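Local structure of putative isocitrate dehydrogenase, NAD-dependent (Methylococcus capsulatus, 6LKY) at residues 95-100 with 110-115; 170-175 with 223-228; 208-213 with 231-236. The protein probably oxidises isocitrate with NAD as a magnesium-dependent dehydrogenase of the isocitrate and isopropylmalate dehydrogenase family. The protein carries 1 engineered substitution. All blocks are in the same frame, centred on the assembly; numbering follows the deposited sequence.

Interaction 1 (95-100 with 110-115)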
loop_
_atom_site.group_PDB
_atom_site.type_symbol
_atom_site.label_atom_id
_atom_site.label_comp_id
_atom_site.label_asym_id
_atom_site.label_seq_id
_atom_site.Cartn_x
_atom_site.Cartn_y
_atom_site.Cartn_z
ATOM N N ARG A 95 9.796 11.533 5.272
ATOM C CA ARG A 95 8.465 11.655 5.864
ATOM C C ARG A 95 8.408 11.006 7.243
ATOM O O ARG A 95 8.237 9.775 7.349
ATOM C CB ARG A 95 7.413 11.059 4.939
ATOM C CG ARG A 95 7.241 11.897 3.678
ATOM C CD ARG A 95 6.332 11.247 2.663
ATOM N NE ARG A 95 6.022 12.188 1.597
ATOM C CZ ARG A 95 4.973 12.084 0.794
ATOM N NH1 ARG A 95 4.148 11.050 0.904
ATOM N NH2 ARG A 95 4.771 13.005 -0.129
ATOM N N PRO A 96 8.578 11.794 8.311
ATOM C CA PRO A 96 8.421 11.258 9.674
ATOM C C PRO A 96 6.964 11.046 10.046
ATOM O O PRO A 96 6.091 11.851 9.715
ATOM C CB PRO A 96 9.060 12.337 10.566
ATOM C CG PRO A 96 9.819 13.269 9.618
ATOM C CD PRO A 96 9.091 13.177 8.306
ATOM N N ALA A 97 6.703 9.935 10.735
ATOM C CA ALA A 97 5.403 9.641 11.335
ATOM C C ALA A 97 5.660 9.267 12.794
ATOM O O ALA A 97 6.156 8.170 13.080
ATOM C CB ALA A 97 4.667 8.527 10.587
ATOM N N ILE A 98 5.387 10.210 13.696
ATOM C CA ILE A 98 5.608 10.062 15.134
ATOM C C ILE A 98 4.306 10.419 15.844
ATOM O O ILE A 98 3.751 11.499 15.618
ATOM C CB ILE A 98 6.770 10.944 15.620
ATOM C CG1 ILE A 98 7.993 10.708 14.729
ATOM C CG2 ILE A 98 7.123 10.628 17.073
ATOM C CD1 ILE A 98 9.151 11.611 15.012
ATOM N N SER A 99 3.802 9.503 16.669
ATOM C CA SER A 99 2.494 9.673 17.298
ATOM C C SER A 99 2.386 11.018 18.026
ATOM O O SER A 99 3.369 11.553 18.554
ATOM C CB SER A 99 2.233 8.536 18.288
ATOM O OG SER A 99 2.116 7.268 17.641
ATOM N N PHE A 100 1.178 11.582 18.007
ATOM C CA PHE A 100 0.828 12.784 18.758
ATOM C C PHE A 100 -0.040 12.363 19.933
ATOM O O PHE A 100 -1.102 11.761 19.732
ATOM C CB PHE A 100 0.060 13.795 17.905
ATOM C CG PHE A 100 0.878 14.445 16.834
ATOM C CD1 PHE A 100 1.044 13.830 15.602
ATOM C CD2 PHE A 100 1.461 15.683 17.048
ATOM C CE1 PHE A 100 1.793 14.427 14.610
ATOM C CE2 PHE A 100 2.210 16.291 16.053
ATOM C CZ PHE A 100 2.376 15.663 14.832
ATOM N N VAL A 110 3.953 5.170 17.675
ATOM C CA VAL A 110 4.557 5.062 16.349
ATOM C C VAL A 110 5.699 6.057 16.257
ATOM O O VAL A 110 5.559 7.217 16.664
ATOM C CB VAL A 110 3.517 5.311 15.240
ATOM C CG1 VAL A 110 4.139 5.058 13.879
ATOM C CG2 VAL A 110 2.285 4.424 15.440
ATOM N N ASN A 111 6.841 5.616 15.710
ATOM C CA ASN A 111 8.000 6.500 15.586
ATOM C C ASN A 111 8.853 5.993 14.424
ATOM O O ASN A 111 9.841 5.277 14.593
ATOM C CB ASN A 111 8.809 6.576 16.884
ATOM C CG ASN A 111 9.934 7.619 16.820
ATOM O OD1 ASN A 111 10.247 8.169 15.761
ATOM N ND2 ASN A 111 10.521 7.909 17.966
ATOM N N LEU A 112 8.467 6.373 13.207
ATOM C CA LEU A 112 9.159 5.860 12.028
ATOM C C LEU A 112 9.403 6.999 11.051
ATOM O O LEU A 112 8.773 8.057 11.131
ATOM C CB LEU A 112 8.373 4.712 11.370
ATOM C CG LEU A 112 6.990 5.017 10.777
ATOM C CD1 LEU A 112 7.128 5.529 9.336
ATOM C CD2 LEU A 112 6.074 3.792 10.852
ATOM N N VAL A 113 10.349 6.790 10.138
ATOM C CA VAL A 113 10.629 7.758 9.086
ATOM C C VAL A 113 10.721 7.014 7.758
ATOM O O VAL A 113 11.521 6.077 7.622
ATOM C CB VAL A 113 11.920 8.551 9.355
ATOM C CG1 VAL A 113 12.163 9.564 8.222
ATOM C CG2 VAL A 113 11.851 9.259 10.719
ATOM N N THR A 114 9.910 7.430 6.779
ATOM C CA THR A 114 9.993 6.888 5.426
ATOM C C THR A 114 10.944 7.734 4.590
ATOM O O THR A 114 10.823 8.962 4.541
ATOM C CB THR A 114 8.612 6.828 4.763
ATOM O OG1 THR A 114 7.765 5.937 5.499
ATOM C CG2 THR A 114 8.725 6.293 3.338
ATOM N N VAL A 115 11.903 7.077 3.954
ATOM C CA VAL A 115 12.819 7.688 3.007
ATOM C C VAL A 115 12.478 7.124 1.632
ATOM O O VAL A 115 12.815 5.972 1.313
ATOM C CB VAL A 115 14.282 7.426 3.403
ATOM C CG1 VAL A 115 15.247 8.031 2.395
ATOM C CG2 VAL A 115 14.548 7.991 4.811
HETATM O O HOH W 1 6.097 7.851 6.734
#

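Interaction 2 (170-175 with 223-228)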
loop_
_atom_site.group_PDB
_atom_site.type_symbol
_atom_site.label_atom_id
_atom_site.label_comp_id
_atom_site.label_asym_id
_atom_site.label_seq_id
_atom_site.Cartn_x
_atom_site.Cartn_y
_atom_site.Cartn_z
ATOM N N THR A 170 15.065 -0.527 7.112
ATOM C CA THR A 170 14.330 -1.583 6.424
ATOM C C THR A 170 14.090 -1.176 4.976
ATOM O O THR A 170 13.412 -0.177 4.718
ATOM C CB THR A 170 12.992 -1.849 7.103
ATOM O OG1 THR A 170 13.205 -2.228 8.464
ATOM C CG2 THR A 170 12.261 -2.972 6.362
ATOM N N LEU A 171 14.631 -1.941 4.039
ATOM C CA LEU A 171 14.417 -1.682 2.622
ATOM C C LEU A 171 13.174 -2.432 2.153
ATOM O O LEU A 171 13.080 -3.654 2.318
ATOM C CB LEU A 171 15.655 -2.100 1.820
ATOM C CG LEU A 171 15.704 -1.727 0.330
ATOM C CD1 LEU A 171 17.148 -1.583 -0.153
ATOM C CD2 LEU A 171 14.969 -2.760 -0.542
ATOM N N VAL A 172 12.226 -1.709 1.557
ATOM C CA VAL A 172 10.940 -2.288 1.160
ATOM C C VAL A 172 10.896 -2.429 -0.357
ATOM O O VAL A 172 11.252 -1.496 -1.082
ATOM C CB VAL A 172 9.761 -1.456 1.691
ATOM C CG1 VAL A 172 8.419 -2.142 1.351
ATOM C CG2 VAL A 172 9.915 -1.309 3.211
ATOM N N HIS A 173 10.463 -3.595 -0.838
ATOM C CA HIS A 173 10.620 -3.922 -2.250
ATOM C C HIS A 173 9.546 -4.913 -2.683
ATOM O O HIS A 173 8.748 -5.400 -1.875
ATOM C CB HIS A 173 12.006 -4.513 -2.499
ATOM C CG HIS A 173 12.220 -5.803 -1.782
ATOM N ND1 HIS A 173 11.848 -7.019 -2.314
ATOM C CD2 HIS A 173 12.703 -6.065 -0.543
ATOM C CE1 HIS A 173 12.135 -7.981 -1.452
ATOM N NE2 HIS A 173 12.649 -7.428 -0.367
ATOM N N LYS A 174 9.532 -5.208 -3.986
ATOM C CA LYS A 174 8.748 -6.303 -4.540
ATOM C C LYS A 174 9.634 -7.095 -5.514
ATOM O O LYS A 174 9.320 -7.302 -6.687
ATOM C CB LYS A 174 7.466 -5.761 -5.183
ATOM C CG LYS A 174 6.448 -6.834 -5.604
ATOM C CD LYS A 174 5.598 -7.332 -4.440
ATOM C CE LYS A 174 4.686 -8.486 -4.897
ATOM N NZ LYS A 174 3.964 -9.139 -3.755
ATOM N N ALA A 175 10.773 -7.555 -5.006
ATOM C CA ALA A 175 11.786 -8.120 -5.890
ATOM C C ALA A 175 11.488 -9.560 -6.292
ATOM O O ALA A 175 12.199 -10.106 -7.144
ATOM C CB ALA A 175 13.179 -8.028 -5.243
ATOM N N LEU A 223 12.450 3.385 7.052
ATOM C CA LEU A 223 12.092 2.607 5.871
ATOM C C LEU A 223 12.720 3.287 4.673
ATOM O O LEU A 223 12.632 4.502 4.561
ATOM C CB LEU A 223 10.578 2.557 5.675
ATOM C CG LEU A 223 9.723 1.808 6.676
ATOM C CD1 LEU A 223 9.372 2.721 7.841
ATOM C CD2 LEU A 223 8.481 1.301 5.965
ATOM N N VAL A 224 13.359 2.531 3.787
ATOM C CA VAL A 224 13.862 3.098 2.541
ATOM C C VAL A 224 13.227 2.335 1.387
ATOM O O VAL A 224 13.155 1.096 1.406
ATOM C CB VAL A 224 15.403 3.092 2.463
ATOM C CG1 VAL A 224 15.957 1.673 2.339
ATOM C CG2 VAL A 224 15.878 3.968 1.285
ATOM N N THR A 225 12.712 3.074 0.410
ATOM C CA THR A 225 11.977 2.390 -0.643
ATOM C C THR A 225 11.875 3.285 -1.868
ATOM O O THR A 225 12.340 4.434 -1.877
ATOM C CB THR A 225 10.604 1.932 -0.128
ATOM O OG1 THR A 225 10.014 1.044 -1.081
ATOM C CG2 THR A 225 9.691 3.103 0.114
ATOM N N THR A 226 11.294 2.720 -2.923
ATOM C CA THR A 226 11.158 3.397 -4.202
ATOM C C THR A 226 9.908 4.286 -4.201
ATOM O O THR A 226 9.112 4.292 -3.257
ATOM C CB THR A 226 11.174 2.371 -5.343
ATOM O OG1 THR A 226 10.261 1.315 -5.055
ATOM C CG2 THR A 226 12.574 1.747 -5.477
ATOM N N ASN A 227 9.729 5.022 -5.300
ATOM C CA ASN A 227 8.836 6.179 -5.348
ATOM C C ASN A 227 7.391 5.814 -4.981
ATOM O O ASN A 227 6.830 6.333 -4.006
ATOM C CB ASN A 227 8.936 6.793 -6.756
ATOM C CG ASN A 227 8.849 8.317 -6.759
ATOM O OD1 ASN A 227 8.070 8.905 -6.015
ATOM N ND2 ASN A 227 9.668 8.963 -7.601
ATOM N N LEU A 228 6.769 4.910 -5.747
ATOM C CA LEU A 228 5.359 4.601 -5.496
ATOM C C LEU A 228 5.166 3.914 -4.145
ATOM O O LEU A 228 4.186 4.183 -3.432
ATOM C CB LEU A 228 4.788 3.748 -6.632
ATOM C CG LEU A 228 3.291 3.420 -6.510
ATOM C CD1 LEU A 228 2.462 4.687 -6.418
ATOM C CD2 LEU A 228 2.792 2.563 -7.669
HETATM O O HOH W 2 11.365 -1.492 -4.439
#

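Interaction 3 (208-213 with 231-236). With NAD (nicotinamide-adenine-dinucleotide), chain H.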
loop_
_atom_site.group_PDB
_atom_site.type_symbol
_atom_site.label_atom_id
_atom_site.label_comp_id
_atom_site.label_asym_id
_atom_site.label_seq_id
_atom_site.Cartn_x
_atom_site.Cartn_y
_atom_site.Cartn_z
ATOM N N ALA A 208 3.529 -7.738 2.663
ATOM C CA ALA A 208 3.747 -8.140 4.051
ATOM C C ALA A 208 4.120 -6.940 4.916
ATOM O O ALA A 208 3.699 -6.838 6.074
ATOM C CB ALA A 208 4.830 -9.223 4.127
ATOM N N CYS A 209 4.919 -6.022 4.367
ATOM C CA CYS A 209 5.287 -4.821 5.111
ATOM C C CYS A 209 4.065 -3.976 5.464
ATOM O O CYS A 209 4.002 -3.399 6.555
ATOM C CB CYS A 209 6.285 -4.003 4.301
ATOM S SG CYS A 209 6.955 -2.571 5.146
ATOM N N SER A 210 3.101 -3.873 4.544
ATOM C CA SER A 210 1.881 -3.126 4.843
ATOM C C SER A 210 1.100 -3.784 5.976
ATOM O O SER A 210 0.615 -3.101 6.897
ATOM C CB SER A 210 1.012 -3.016 3.587
ATOM O OG SER A 210 1.739 -2.444 2.508
ATOM N N MET A 211 0.959 -5.117 5.914
ATOM C CA MET A 211 0.310 -5.848 7.008
ATOM C C MET A 211 1.014 -5.568 8.336
ATOM O O MET A 211 0.372 -5.251 9.347
ATOM C CB MET A 211 0.306 -7.349 6.699
ATOM C CG MET A 211 -0.172 -8.259 7.845
ATOM S SD MET A 211 1.127 -8.562 9.078
ATOM C CE MET A 211 2.337 -9.508 8.114
ATOM N N GLN A 212 2.348 -5.630 8.331
ATOM C CA GLN A 212 3.121 -5.429 9.554
ATOM C C GLN A 212 2.967 -4.006 10.073
ATOM O O GLN A 212 2.881 -3.789 11.291
ATOM C CB GLN A 212 4.597 -5.760 9.295
ATOM C CG GLN A 212 4.884 -7.281 9.293
ATOM C CD GLN A 212 6.182 -7.679 8.561
ATOM O OE1 GLN A 212 7.082 -6.858 8.377
ATOM N NE2 GLN A 212 6.269 -8.952 8.137
ATOM N N MET A 213 2.875 -3.030 9.168
ATOM C CA MET A 213 2.687 -1.650 9.601
ATOM C C MET A 213 1.335 -1.459 10.271
ATOM O O MET A 213 1.232 -0.724 11.265
ATOM C CB MET A 213 2.830 -0.694 8.424
ATOM C CG MET A 213 4.256 -0.545 7.955
ATOM S SD MET A 213 4.434 0.708 6.669
ATOM C CE MET A 213 4.057 2.172 7.660
ATOM N N ASP A 231 5.270 6.492 -1.436
ATOM C CA ASP A 231 3.996 7.212 -1.395
ATOM C C ASP A 231 2.934 6.432 -0.610
ATOM O O ASP A 231 2.307 6.953 0.332
ATOM C CB ASP A 231 3.543 7.473 -2.835
ATOM C CG ASP A 231 2.180 8.112 -2.920
ATOM O OD1 ASP A 231 1.916 9.090 -2.185
ATOM O OD2 ASP A 231 1.373 7.624 -3.727
ATOM N N ILE A 232 2.761 5.155 -0.951
ATOM C CA ILE A 232 1.689 4.365 -0.349
ATOM C C ILE A 232 1.962 4.133 1.137
ATOM O O ILE A 232 1.075 4.299 1.989
ATOM C CB ILE A 232 1.526 3.033 -1.108
ATOM C CG1 ILE A 232 0.990 3.268 -2.520
ATOM C CG2 ILE A 232 0.614 2.070 -0.341
ATOM C CD1 ILE A 232 1.038 2.013 -3.396
ATOM N N LEU A 233 3.196 3.753 1.468
ATOM C CA LEU A 233 3.545 3.418 2.846
ATOM C C LEU A 233 3.492 4.639 3.751
ATOM O O LEU A 233 3.046 4.543 4.903
ATOM C CB LEU A 233 4.938 2.802 2.894
ATOM C CG LEU A 233 5.100 1.284 2.865
ATOM C CD1 LEU A 233 3.807 0.542 2.579
ATOM C CD2 LEU A 233 6.156 0.940 1.847
ATOM N N SER A 234 3.958 5.791 3.258
ATOM C CA SER A 234 3.908 6.992 4.078
ATOM C C SER A 234 2.469 7.450 4.307
ATOM O O SER A 234 2.168 7.993 5.378
ATOM C CB SER A 234 4.774 8.100 3.454
ATOM O OG SER A 234 4.259 8.567 2.219
ATOM N N ASP A 235 1.551 7.208 3.348
ATOM C CA ASP A 235 0.147 7.528 3.635
ATOM C C ASP A 235 -0.469 6.541 4.626
ATOM O O ASP A 235 -1.308 6.917 5.458
ATOM C CB ASP A 235 -0.668 7.559 2.349
ATOM C CG ASP A 235 -0.576 8.890 1.651
ATOM O OD1 ASP A 235 0.402 9.622 1.932
ATOM O OD2 ASP A 235 -1.465 9.196 0.822
ATOM N N LEU A 236 -0.088 5.268 4.532
ATOM C CA LEU A 236 -0.480 4.303 5.552
ATOM C C LEU A 236 -0.040 4.782 6.944
ATOM O O LEU A 236 -0.827 4.777 7.903
ATOM C CB LEU A 236 0.119 2.934 5.193
ATOM C CG LEU A 236 -0.370 1.606 5.791
ATOM C CD1 LEU A 236 0.331 0.415 5.124
ATOM C CD2 LEU A 236 -0.157 1.543 7.299
HETATM P PA NAD H . 4.755 -14.314 4.246
HETATM O O1A NAD H . 5.342 -15.687 4.061
HETATM O O2A NAD H . 3.255 -14.275 3.982
HETATM O O5B NAD H . 5.088 -13.901 5.750
HETATM C C5B NAD H . 4.708 -12.610 6.244
HETATM C C4B NAD H . 4.557 -12.696 7.762
HETATM O O4B NAD H . 3.321 -13.375 8.083
HETATM C C3B NAD H . 5.688 -13.530 8.364
HETATM O O3B NAD H . 6.168 -12.940 9.570
HETATM C C2B NAD H . 5.023 -14.870 8.633
HETATM O O2B NAD H . 5.517 -15.615 9.744
HETATM C C1B NAD H . 3.563 -14.533 8.888
HETATM N N9A NAD H . 2.873 -15.748 8.429
HETATM C C8A NAD H . 2.091 -15.620 7.196
HETATM N N7A NAD H . 1.192 -16.807 7.239
HETATM C C5A NAD H . 0.653 -16.673 8.608
HETATM C C6A NAD H . -0.109 -17.812 9.284
HETATM N N6A NAD H . -0.398 -18.928 8.383
HETATM N N1A NAD H . 0.600 -18.119 10.542
HETATM C C2A NAD H . 0.750 -16.859 11.279
HETATM N N3A NAD H . 1.895 -16.082 10.776
HETATM C C4A NAD H . 1.936 -16.399 9.345
HETATM O O3 NAD H . 5.410 -13.252 3.256
HETATM P PN NAD H . 6.960 -13.104 2.880
HETATM O O1N NAD H . 7.860 -13.461 4.029
HETATM O O2N NAD H . 7.112 -11.672 2.457
HETATM O O5D NAD H . 7.197 -14.097 1.631
HETATM C C5D NAD H . 7.617 -15.454 1.785
HETATM C C4D NAD H . 7.462 -16.211 0.455
HETATM O O4D NAD H . 6.062 -16.446 0.150
HETATM C C3D NAD H . 8.041 -15.459 -0.747
HETATM O O3D NAD H . 8.850 -16.345 -1.527
HETATM C C2D NAD H . 6.816 -15.045 -1.551
HETATM O O2D NAD H . 7.058 -15.069 -2.970
HETATM C C1D NAD H . 5.797 -16.125 -1.233
HETATM N N1N NAD H . 4.441 -15.580 -1.443
HETATM C C2N NAD H . 3.510 -16.682 -1.713
HETATM C C3N NAD H . 2.027 -16.418 -1.472
HETATM C C7N NAD H . 1.013 -17.305 -2.214
HETATM O O7N NAD H . 1.680 -18.459 -2.700
HETATM N N7N NAD H . 0.157 -16.692 -3.242
HETATM C C4N NAD H . 1.582 -15.015 -1.072
HETATM C C5N NAD H . 2.639 -14.053 -0.542
HETATM C C6N NAD H . 4.095 -14.503 -0.488
#

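Interaction 1 (95-100 with 110-115)
In the large mixed sheet of this dehydrogenase fold, strands 92-98 and 111-117 run antiparallel, with Arg95-Thr114 and Ala97-Leu112 as hydrogen-bonded pairs. Ala97 N meets Leu112 O at 2.8 Å, and Leu112 N returns the bond to Ala97 O. Arg95 O is gripped twice: Thr114 N donates to it, and so does a water 2.9 Å away, which stands 2.8 Å from Thr114 OG1. Past the strand end Ser99 prolongs the pairing. Its N donates to Val110 O; its OG, turned beside its own backbone N (chi1 -66°), accepts Val110 N at 2.8 Å. On one face Pro96 CB touches Val113 CG2 at 4.2 Å, and Ile98 lies side by side with Asn111, CG1 being 3.5 Å from Asn111 OD1, an oxygen that is hydrogen-bonded by Arg166 NH2. On the opposite face Ala97 CB packs on Leu112 CD1 at 4.1 Å. That face lies against Ala237 of helix 227-240, and the extended Arg95 reaches Ser234 of this helix and a bound citric acid. Tyr160 of helix 147-163 covers Val113, helix 294-310 touches Ile98, and strand 222-225 flanks the far edge of 111-117.

Interaction 2 (170-175 with 223-228)
Thr225 holds OG1 anti to its backbone N (chi1 -169°), which swings the hydroxyl across to Val172; Val224 puts CG1 between its backbone N and carbonyl carbon (chi1 69°), which aims that methyl at Leu171. The Thr225 OG1 proton goes to Val172 O at 2.8 Å, arriving from 47° above the carbonyl plane. This side-chain bond links the strands one residue beyond the last regular backbone bond. Further back the pairing is regular: Val224 N donates to Thr170 O at 2.9 Å, and Val172 N to Val224 O at 3.0 Å. Each of these oxygens also receives a CA-H, from Leu223 and Leu171 respectively.

Apolar branches close both faces. Val224 CG1 lies 3.8 Å from Leu171 CB, the two side chains crossing obliquely, and on the other face Val172 CG2 meets Leu223 CD2 at 4.1 Å. At the end of the strand, His173 ND1 accepts Ala175 N at 2.9 Å within the ring plane, while NE2 bonds Asp203, so the ring is fixed at two points of its edge. The chain then turns to Lys174, whose NZ makes a salt bridge with Asp231 of the second subunit and bonds a citric acid.

Helix 181-193 touches Leu171 on one face of the sheet and helix 206-215 touches Val172 on the other. The chain steps from 168-173 by helix 181-193 outward to 200-205, then by helix 206-215 back past 168-173 to 222-225. Such beta-alpha-beta crossovers on opposite faces are characteristic of the alpha/beta fold of the isocitrate and isopropylmalate dehydrogenases, which differs from the classical Rossmann fold.

Interaction 3 (208-213 with 231-236)
No ring or other flat side chain takes part between the helices where Ser210 and Met213 meet Leu233 and Leu236; Met213 CE lies 3.8 Å from Leu233 O. Met213 crosses Leu233 at about a right angle and sets SD 3.9 Å from Leu233 CG. Its chain is extended at chi2 but bent at chi3 (68°), which turns the methyl toward that carbonyl. Leu236, with CG anti to its backbone N (chi1 -163°), reaches across to the other helix with both branches: CD1 meets Ser210 CB at 3.8 Å and CD2 meets Met213 CB at 3.9 Å. The helix segments run nearly parallel, 11° apart, with axes 10.8 Å from each other. They cover the same face of the sheet, where Cys209 and Leu233 both rest on Val172. With their counterparts they form the four-helix dimer interface known in this family: Ser210 packs on Ile232 of the second subunit, and Ile232 on Ser210 of that subunit. The outer flank of 208-213 lines the NAD site. Ala208 CB is 3.7 Å from NAD O2N and Met211 CE 3.9 Å from NAD C4B, while Gly264, Ala266 and Asp268 of the second subunit hydrogen-bond the cofactor.

Overall arrangement
All three contacts are buried, though Asn111 of interaction 1 is exposed. Interactions 1 and 2 belong to one sheet: strands 111-117 and 222-225 are neighbours, joined by Val115 N to Leu223 O and Leu223 N to Val113 O, so antiparallel pairing passes into parallel pairing. Their chemistry is mainly backbone hydrogen bonding, whereas interaction 3 is helix packing through apolar branches. It lies over the same sheet: Met213 touches Leu112 and Leu223, which also meet each other through their CD1 methyls. The segment 223-228 of interaction 2 runs on into helix 227-240, which carries the packing in interaction 3. Interactions 2 and 3 also meet the second subunit; interaction 1 does not.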